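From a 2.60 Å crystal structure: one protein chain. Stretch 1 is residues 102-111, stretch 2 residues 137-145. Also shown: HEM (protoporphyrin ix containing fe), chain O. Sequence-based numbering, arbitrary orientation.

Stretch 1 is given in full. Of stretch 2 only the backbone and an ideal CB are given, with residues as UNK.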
ATOM      1  N   PRO B 102     -48.433  24.554  29.135  1.00 36.03           N
ATOM      2  CA  PRO B 102     -48.435  23.972  30.478  1.00 36.28           C
ATOM      3  C   PRO B 102     -47.216  23.066  30.739  1.00 35.63           C
ATOM      4  O   PRO B 102     -46.660  22.493  29.797  1.00 33.93           O
ATOM      5  CB  PRO B 102     -49.745  23.169  30.514  1.00 34.85           C
ATOM      6  CG  PRO B 102     -50.081  22.918  29.086  1.00 33.35           C
ATOM      7  CD  PRO B 102     -49.583  24.102  28.329  1.00 33.00           C
ATOM      8  N   ASP B 103     -46.808  22.951  32.008  1.00 36.21           N
ATOM      9  CA  ASP B 103     -45.677  22.094  32.402  1.00 36.99           C
ATOM     10  C   ASP B 103     -45.870  20.683  31.874  1.00 36.03           C
ATOM     11  O   ASP B 103     -44.918  20.023  31.445  1.00 37.75           O
ATOM     12  CB  ASP B 103     -45.544  21.998  33.928  1.00 37.14           C
ATOM     13  CG  ASP B 103     -45.387  23.347  34.608  1.00 42.29           C
ATOM     14  OD1 ASP B 103     -44.896  24.316  33.974  1.00 43.75           O
ATOM     15  OD2 ASP B 103     -45.722  23.524  35.811  1.00 49.30           O
ATOM     16  N   ASN B 104     -47.118  20.238  31.952  1.00 35.76           N
ATOM     17  CA  ASN B 104     -47.584  18.982  31.407  1.00 34.38           C
ATOM     18  C   ASN B 104     -46.965  18.681  30.037  1.00 34.27           C
ATOM     19  O   ASN B 104     -46.621  17.528  29.738  1.00 31.55           O
ATOM     20  CB  ASN B 104     -49.107  19.116  31.340  1.00 36.15           C
ATOM     21  CG  ASN B 104     -49.766  18.024  30.564  1.00 39.52           C
ATOM     22  OD1 ASN B 104     -49.509  16.840  30.781  1.00 47.52           O
ATOM     23  ND2 ASN B 104     -50.652  18.410  29.655  1.00 46.07           N
ATOM     24  N   TYR B 105     -46.796  19.729  29.223  1.00 32.41           N
ATOM     25  CA  TYR B 105     -46.223  19.571  27.888  1.00 31.97           C
ATOM     26  C   TYR B 105     -44.707  19.418  27.876  1.00 32.06           C
ATOM     27  O   TYR B 105     -44.195  18.491  27.245  1.00 31.43           O
ATOM     28  CB  TYR B 105     -46.621  20.716  26.969  1.00 31.74           C
ATOM     29  CG  TYR B 105     -48.077  20.766  26.598  1.00 31.01           C
ATOM     30  CD1 TYR B 105     -48.554  21.809  25.813  1.00 29.13           C
ATOM     31  CD2 TYR B 105     -48.983  19.790  27.026  1.00 29.51           C
ATOM     32  CE1 TYR B 105     -49.879  21.887  25.454  1.00 30.76           C
ATOM     33  CE2 TYR B 105     -50.322  19.861  26.674  1.00 29.09           C
ATOM     34  CZ  TYR B 105     -50.761  20.915  25.888  1.00 32.95           C
ATOM     35  OH  TYR B 105     -52.083  21.014  25.523  1.00 33.56           O
ATOM     36  N   PHE B 106     -43.988  20.324  28.546  1.00 31.26           N
ATOM     37  CA  PHE B 106     -42.532  20.173  28.700  1.00 31.46           C
ATOM     38  C   PHE B 106     -42.239  18.810  29.273  1.00 32.06           C
ATOM     39  O   PHE B 106     -41.207  18.209  28.981  1.00 32.82           O
ATOM     40  CB  PHE B 106     -41.938  21.229  29.631  1.00 30.65           C
ATOM     41  CG  PHE B 106     -41.870  22.579  29.026  1.00 31.21           C
ATOM     42  CD1 PHE B 106     -42.854  23.511  29.300  1.00 29.56           C
ATOM     43  CD2 PHE B 106     -40.837  22.917  28.157  1.00 32.39           C
ATOM     44  CE1 PHE B 106     -42.807  24.767  28.737  1.00 29.23           C
ATOM     45  CE2 PHE B 106     -40.784  24.171  27.584  1.00 30.02           C
ATOM     46  CZ  PHE B 106     -41.771  25.100  27.874  1.00 29.59           C
ATOM     47  N   ASP B 107     -43.171  18.327  30.086  1.00 32.78           N
ATOM     48  CA  ASP B 107     -43.037  17.037  30.725  1.00 34.76           C
ATOM     49  C   ASP B 107     -43.104  15.878  29.728  1.00 32.76           C
ATOM     50  O   ASP B 107     -42.272  14.970  29.783  1.00 33.46           O
ATOM     51  CB  ASP B 107     -44.094  16.873  31.812  1.00 35.93           C
ATOM     52  CG  ASP B 107     -43.768  15.745  32.759  1.00 45.34           C
ATOM     53  OD1 ASP B 107     -42.845  15.915  33.584  1.00 55.67           O
ATOM     54  OD2 ASP B 107     -44.376  14.653  32.752  1.00 51.42           O
ATOM     55  N   ALA B 108     -44.082  15.909  28.826  1.00 31.07           N
ATOM     56  CA  ALA B 108     -44.199  14.877  27.794  1.00 29.41           C
ATOM     57  C   ALA B 108     -43.008  14.905  26.837  1.00 29.82           C
ATOM     58  O   ALA B 108     -42.494  13.856  26.436  1.00 28.50           O
ATOM     59  CB  ALA B 108     -45.497  15.033  27.033  1.00 28.16           C
ATOM     60  N   PHE B 109     -42.576  16.113  26.488  1.00 29.04           N
ATOM     61  CA  PHE B 109     -41.435  16.296  25.615  1.00 29.10           C
ATOM     62  C   PHE B 109     -40.214  15.609  26.202  1.00 30.58           C
ATOM     63  O   PHE B 109     -39.525  14.856  25.508  1.00 31.75           O
ATOM     64  CB  PHE B 109     -41.157  17.781  25.409  1.00 28.77           C
ATOM     65  CG  PHE B 109     -40.205  18.063  24.290  1.00 29.37           C
ATOM     66  CD1 PHE B 109     -38.932  18.545  24.547  1.00 27.62           C
ATOM     67  CD2 PHE B 109     -40.582  17.842  22.971  1.00 27.07           C
ATOM     68  CE1 PHE B 109     -38.050  18.808  23.504  1.00 28.31           C
ATOM     69  CE2 PHE B 109     -39.709  18.099  21.930  1.00 26.77           C
ATOM     70  CZ  PHE B 109     -38.440  18.581  22.195  1.00 27.27           C
ATOM     71  N   LYS B 110     -39.961  15.854  27.483  1.00 31.56           N
ATOM     72  CA  LYS B 110     -38.839  15.237  28.168  1.00 30.31           C
ATOM     73  C   LYS B 110     -38.912  13.712  28.105  1.00 31.12           C
ATOM     74  O   LYS B 110     -37.901  13.052  27.855  1.00 32.93           O
ATOM     75  CB  LYS B 110     -38.784  15.702  29.619  1.00 27.97           C
ATOM     76  CG  LYS B 110     -37.662  15.069  30.416  1.00 29.79           C
ATOM     77  CD  LYS B 110     -37.596  15.624  31.818  1.00 32.22           C
ATOM     78  CE  LYS B 110     -38.658  14.991  32.710  1.00 29.29           C
ATOM     79  NZ  LYS B 110     -38.261  15.125  34.142  1.00 25.95           N
ATOM     80  N   THR B 111     -40.103  13.162  28.337  1.00 30.27           N
ATOM     81  CA  THR B 111     -40.313  11.717  28.290  1.00 29.20           C
ATOM     82  C   THR B 111     -40.006  11.202  26.897  1.00 28.05           C
ATOM     83  O   THR B 111     -39.389  10.148  26.734  1.00 27.37           O
ATOM     84  CB  THR B 111     -41.770  11.391  28.666  1.00 29.85           C
ATOM     85  OG1 THR B 111     -42.020  11.831  30.008  1.00 31.27           O
ATOM     86  CG2 THR B 111     -42.001   9.883  28.747  1.00 24.41           C
ATOM     87  N   UNK B 137     -32.608  22.003  31.582  1.00 26.03           N
ATOM     88  CA  UNK B 137     -32.710  22.798  30.366  1.00 26.97           C
ATOM     89  C   UNK B 137     -34.105  23.410  30.246  1.00 26.83           C
ATOM     90  O   UNK B 137     -34.249  24.593  29.921  1.00 25.75           O
ATOM     91  CB  UNK B 137     -32.394  21.942  29.138  1.00 26.97           C
ATOM     92  N   UNK B 138     -35.122  22.603  30.538  1.00 27.00           N
ATOM     93  CA  UNK B 138     -36.503  23.061  30.481  1.00 28.42           C
ATOM     94  C   UNK B 138     -36.841  24.114  31.546  1.00 29.30           C
ATOM     95  O   UNK B 138     -37.643  25.012  31.282  1.00 29.68           O
ATOM     96  CB  UNK B 138     -37.441  21.862  30.633  1.00 28.42           C
ATOM     97  N   UNK B 139     -36.229  24.024  32.727  1.00 30.43           N
ATOM     98  CA  UNK B 139     -36.420  25.056  33.753  1.00 33.18           C
ATOM     99  C   UNK B 139     -36.078  26.445  33.221  1.00 33.76           C
ATOM    100  O   UNK B 139     -36.717  27.427  33.594  1.00 35.41           O
ATOM    101  CB  UNK B 139     -35.564  24.746  34.983  1.00 33.18           C
ATOM    102  N   UNK B 140     -35.065  26.516  32.360  1.00 33.63           N
ATOM    103  CA  UNK B 140     -34.640  27.778  31.767  1.00 32.16           C
ATOM    104  C   UNK B 140     -35.524  28.271  30.632  1.00 33.73           C
ATOM    105  O   UNK B 140     -35.493  29.455  30.299  1.00 33.81           O
ATOM    106  CB  UNK B 140     -33.206  27.637  31.254  1.00 32.16           C
ATOM    107  N   UNK B 141     -36.303  27.377  30.026  1.00 33.01           N
ATOM    108  CA  UNK B 141     -37.181  27.769  28.920  1.00 35.41           C
ATOM    109  C   UNK B 141     -38.535  28.214  29.473  1.00 38.07           C
ATOM    110  O   UNK B 141     -39.138  29.183  29.000  1.00 36.24           O
ATOM    111  CB  UNK B 141     -37.358  26.617  27.929  1.00 35.41           C
ATOM    112  N   UNK B 142     -38.991  27.490  30.486  1.00 41.80           N
ATOM    113  CA  UNK B 142     -40.202  27.832  31.197  1.00 44.76           C
ATOM    114  C   UNK B 142     -39.986  29.124  31.973  1.00 50.44           C
ATOM    115  O   UNK B 142     -40.840  30.012  31.969  1.00 51.23           O
ATOM    116  CB  UNK B 142     -40.624  26.696  32.131  1.00 44.76           C
ATOM    117  N   UNK B 143     -38.821  29.228  32.618  1.00 57.16           N
ATOM    118  CA  UNK B 143     -38.554  30.292  33.589  1.00 64.65           C
ATOM    119  C   UNK B 143     -39.100  29.956  34.967  1.00 69.92           C
ATOM    120  O   UNK B 143     -38.866  30.687  35.935  1.00 70.70           O
ATOM    121  CB  UNK B 143     -39.157  31.612  33.105  1.00 64.65           C
ATOM    122  N   UNK B 144     -39.837  28.845  35.042  1.00 74.31           N
ATOM    123  CA  UNK B 144     -40.456  28.377  36.280  1.00 78.58           C
ATOM    124  C   UNK B 144     -39.490  27.465  37.029  1.00 80.27           C
ATOM    125  O   UNK B 144     -38.527  26.929  36.445  1.00 80.59           O
ATOM    126  CB  UNK B 144     -41.768  27.646  35.989  1.00 78.58           C
ATOM    127  N   UNK B 145     -39.773  27.295  38.325  1.00 82.43           N
ATOM    128  CA  UNK B 145     -39.061  26.369  39.216  1.00 83.82           C
ATOM    129  C   UNK B 145     -38.910  24.969  38.617  1.00 83.08           C
ATOM    130  O   UNK B 145     -37.968  24.239  38.938  1.00 82.93           O
ATOM    131  OXT UNK B 145     -39.726  24.518  37.804  1.00 82.50           O
ATOM    132  CB  UNK B 145     -39.794  26.272  40.556  1.00 83.82           C
TER
HETATM  133  CHA HEM O 160     -40.450  27.058  18.677  1.00 20.41           C
HETATM  134  CHB HEM O 160     -36.881  25.020  21.318  1.00 20.04           C
HETATM  135  CHC HEM O 160     -40.200  22.669  24.035  1.00 17.94           C
HETATM  136  CHD HEM O 160     -43.783  24.904  21.546  1.00 16.55           C
HETATM  137  C1A HEM O 160     -39.119  26.622  19.128  1.00 19.81           C
HETATM  138  C2A HEM O 160     -37.979  27.064  18.461  1.00 21.33           C
HETATM  139  C3A HEM O 160     -36.868  26.474  19.210  1.00 21.79           C
HETATM  140  C4A HEM O 160     -37.592  25.753  20.278  1.00 19.47           C
HETATM  141  CMA HEM O 160     -35.386  26.582  18.955  1.00 18.23           C
HETATM  142  CAA HEM O 160     -37.884  27.900  17.211  1.00 24.08           C
HETATM  143  CBA HEM O 160     -37.737  29.384  17.477  1.00 28.75           C
HETATM  144  CGA HEM O 160     -37.768  30.048  16.120  1.00 32.66           C
HETATM  145  O1A HEM O 160     -36.740  30.017  15.404  1.00 38.78           O
HETATM  146  O2A HEM O 160     -38.829  30.596  15.758  1.00 34.26           O
HETATM  147  C1B HEM O 160     -37.513  24.164  22.318  1.00 17.96           C
HETATM  148  C2B HEM O 160     -36.734  23.402  23.162  1.00 17.59           C
HETATM  149  C3B HEM O 160     -37.679  22.775  23.905  1.00 20.01           C
HETATM  150  C4B HEM O 160     -38.935  23.160  23.494  1.00 20.00           C
HETATM  151  CMB HEM O 160     -35.233  23.291  23.245  1.00 16.72           C
HETATM  152  CAB HEM O 160     -37.302  21.918  24.853  1.00 18.44           C
HETATM  153  CBB HEM O 160     -36.823  21.114  25.782  1.00 23.72           C
HETATM  154  C1C HEM O 160     -41.521  23.060  23.530  1.00 18.46           C
HETATM  155  C2C HEM O 160     -42.658  22.486  24.062  1.00 15.34           C
HETATM  156  C3C HEM O 160     -43.666  23.114  23.368  1.00 19.91           C
HETATM  157  C4C HEM O 160     -43.064  24.001  22.472  1.00 15.91           C
HETATM  158  CMC HEM O 160     -42.715  21.447  25.156  1.00 22.11           C
HETATM  159  CAC HEM O 160     -45.116  22.856  23.572  1.00 22.34           C
HETATM  160  CBC HEM O 160     -45.578  21.602  23.442  1.00 21.57           C
HETATM  161  C1D HEM O 160     -43.161  25.745  20.500  1.00 18.96           C
HETATM  162  C2D HEM O 160     -43.934  26.435  19.568  1.00 18.02           C
HETATM  163  C3D HEM O 160     -43.034  27.053  18.731  1.00 17.18           C
HETATM  164  C4D HEM O 160     -41.725  26.651  19.281  1.00 18.55           C
HETATM  165  CMD HEM O 160     -45.442  26.493  19.494  1.00 20.43           C
HETATM  166  CAD HEM O 160     -43.313  27.956  17.557  1.00 19.72           C
HETATM  167  CBD HEM O 160     -43.794  27.165  16.353  1.00 24.88           C
HETATM  168  CGD HEM O 160     -43.984  28.153  15.230  1.00 24.92           C
HETATM  169  O1D HEM O 160     -42.994  28.779  14.789  1.00 29.13           O
HETATM  170  O2D HEM O 160     -45.134  28.317  14.781  1.00 32.81           O
HETATM  171  NA  HEM O 160     -38.940  25.871  20.261  1.00 19.43           N
HETATM  172  NB  HEM O 160     -38.855  24.056  22.482  1.00 14.12           N
HETATM  173  NC  HEM O 160     -41.712  24.011  22.575  1.00 16.89           N
HETATM  174  ND  HEM O 160     -41.814  25.839  20.354  1.00 18.51           N
HETATM  175 FE   HEM O 160     -40.332  25.004  21.462  1.00 24.19          FE

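The two helices run roughly antiparallel, at 151° between their N-to-C directions, with their axes 11.1 Å apart at closest approach, so the later positions of stretch 2 lie near the beginning of stretch 1: the CA of 142 is nearest that of Asp 103, and the CA of 138 nearest that of Phe 106.

Position 137 has nothing of stretch 1 within 5.5 Å of its ideal CB. It is Ile 137, which makes no contact with stretch 1.

At position 138 CA-to-CB points toward stretch 1, and the ideal CB lies 4.3 Å from Phe 106 CD2. Beyond it are the edge of that ring, the ring of Phe 109 and the carbonyl oxygen of Phe 106. An extended aliphatic chain would suit the apolar surroundings; a donor-bearing chain such as glutamine could address the carbonyl. The residue is Glu 138. Its OE1 sits 2.7 Å from Phe 106 O, a close approach of two oxygens whose proton the coordinates leave open. OE1 also lies at the edge of both phenyl rings, while Glu 138 CG packs 3.5 Å from HEM CBB.

Positions 139 and 140 have ideal CB atoms far from stretch 1, so polar or small residues would be acceptable. They are Asp 139 and Gly 140, neither touching stretch 1.

Position 141 again points toward stretch 1, its ideal CB 4.2 Å from Phe 106 CE2 and its side-chain space bordered by the heme. Leucine, isoleucine, valine or methionine would fit. Ile 141 places CG2 3.8 Å from Phe 106 CE2, and its CD1 reaches to 3.8 Å from HEM CAB.

At position 142 the ideal CB is 4.5 Å from Phe 106 CE1 and 5.2 Å from Asp 103 OD1. A ring face followed by a carboxylate favors a long chain with an aliphatic stem and a positive end, lysine or arginine. Lys 142 meets both: CG lies 3.5 Å from the centroid of the Phe 106 ring in a CH-pi contact, on the face opposite HEM CMC, and NZ forms a long salt bridge, 3.8 Å from Asp 103 OD1.

Position 143 has positive phi (83°), and a CB here would jam against the preceding carbonyl oxygen. Glycine is called for, and Gly 143 is the first residue past the helix.

Position 144 points toward stretch 1, its ideal CB 5.0 Å from Asp 103 OD1, so polar or basic residues would suit. The poorly ordered His 144 brings CD2 to 4.1 Å from Asp 103 OD1.

Position 145, the chain terminus, is unconstrained by stretch 1; His 145 makes no contact with it.

Stretch 2 (137-145) IEDGIKGHH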
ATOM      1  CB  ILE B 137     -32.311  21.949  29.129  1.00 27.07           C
ATOM      2  CG1 ILE B 137     -30.787  21.770  29.091  1.00 22.46           C
ATOM      3  CG2 ILE B 137     -32.806  22.594  27.835  1.00 19.18           C
ATOM      4  CD1 ILE B 137     -30.309  20.586  28.265  1.00 20.18           C
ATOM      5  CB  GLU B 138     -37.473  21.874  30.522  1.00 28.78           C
ATOM      6  CG  GLU B 138     -37.448  21.024  29.256  1.00 24.43           C
ATOM      7  CD  GLU B 138     -38.418  19.855  29.291  1.00 30.34           C
ATOM      8  OE1 GLU B 138     -39.006  19.548  28.230  1.00 29.81           O
ATOM      9  OE2 GLU B 138     -38.592  19.241  30.368  1.00 29.37           O
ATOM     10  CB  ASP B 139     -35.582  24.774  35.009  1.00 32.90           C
ATOM     11  CG  ASP B 139     -36.174  23.677  35.878  1.00 38.84           C
ATOM     12  OD1 ASP B 139     -37.388  23.393  35.766  1.00 44.65           O
ATOM     13  OD2 ASP B 139     -35.494  23.046  36.715  1.00 44.22           O
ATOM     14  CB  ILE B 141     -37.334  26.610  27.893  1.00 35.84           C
ATOM     15  CG1 ILE B 141     -35.969  26.239  27.296  1.00 34.06           C
ATOM     16  CG2 ILE B 141     -38.321  26.990  26.779  1.00 34.89           C
ATOM     17  CD1 ILE B 141     -35.866  24.790  26.814  1.00 30.06           C
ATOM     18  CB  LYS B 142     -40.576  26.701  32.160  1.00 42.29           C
ATOM     19  CG  LYS B 142     -40.878  25.392  31.435  1.00 35.37           C
ATOM     20  CD  LYS B 142     -41.664  24.429  32.314  1.00 32.24           C
ATOM     21  CE  LYS B 142     -40.801  23.822  33.422  1.00 34.37           C
ATOM     22  NZ  LYS B 142     -41.512  22.677  34.066  1.00 31.47           N
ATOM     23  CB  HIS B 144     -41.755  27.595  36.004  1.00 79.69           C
ATOM     24  CG  HIS B 144     -42.888  28.422  35.469  1.00 84.38           C
ATOM     25  ND1 HIS B 144     -43.311  29.597  36.056  1.00 90.16           N
ATOM     26  CD2 HIS B 144     -43.718  28.212  34.418  1.00 88.12           C
ATOM     27  CE1 HIS B 144     -44.334  30.086  35.377  1.00 91.30           C
ATOM     28  NE2 HIS B 144     -44.601  29.263  34.379  1.00 93.55           N
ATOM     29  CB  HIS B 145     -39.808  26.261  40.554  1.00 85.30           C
ATOM     30  CG  HIS B 145     -40.052  27.576  41.230  1.00 89.12           C
ATOM     31  ND1 HIS B 145     -39.866  27.763  42.583  1.00 92.79           N
ATOM     32  CD2 HIS B 145     -40.466  28.770  40.740  1.00 92.12           C
ATOM     33  CE1 HIS B 145     -40.155  29.013  42.897  1.00 94.33           C
ATOM     34  NE2 HIS B 145     -40.520  29.646  41.796  1.00 93.09           N
TER
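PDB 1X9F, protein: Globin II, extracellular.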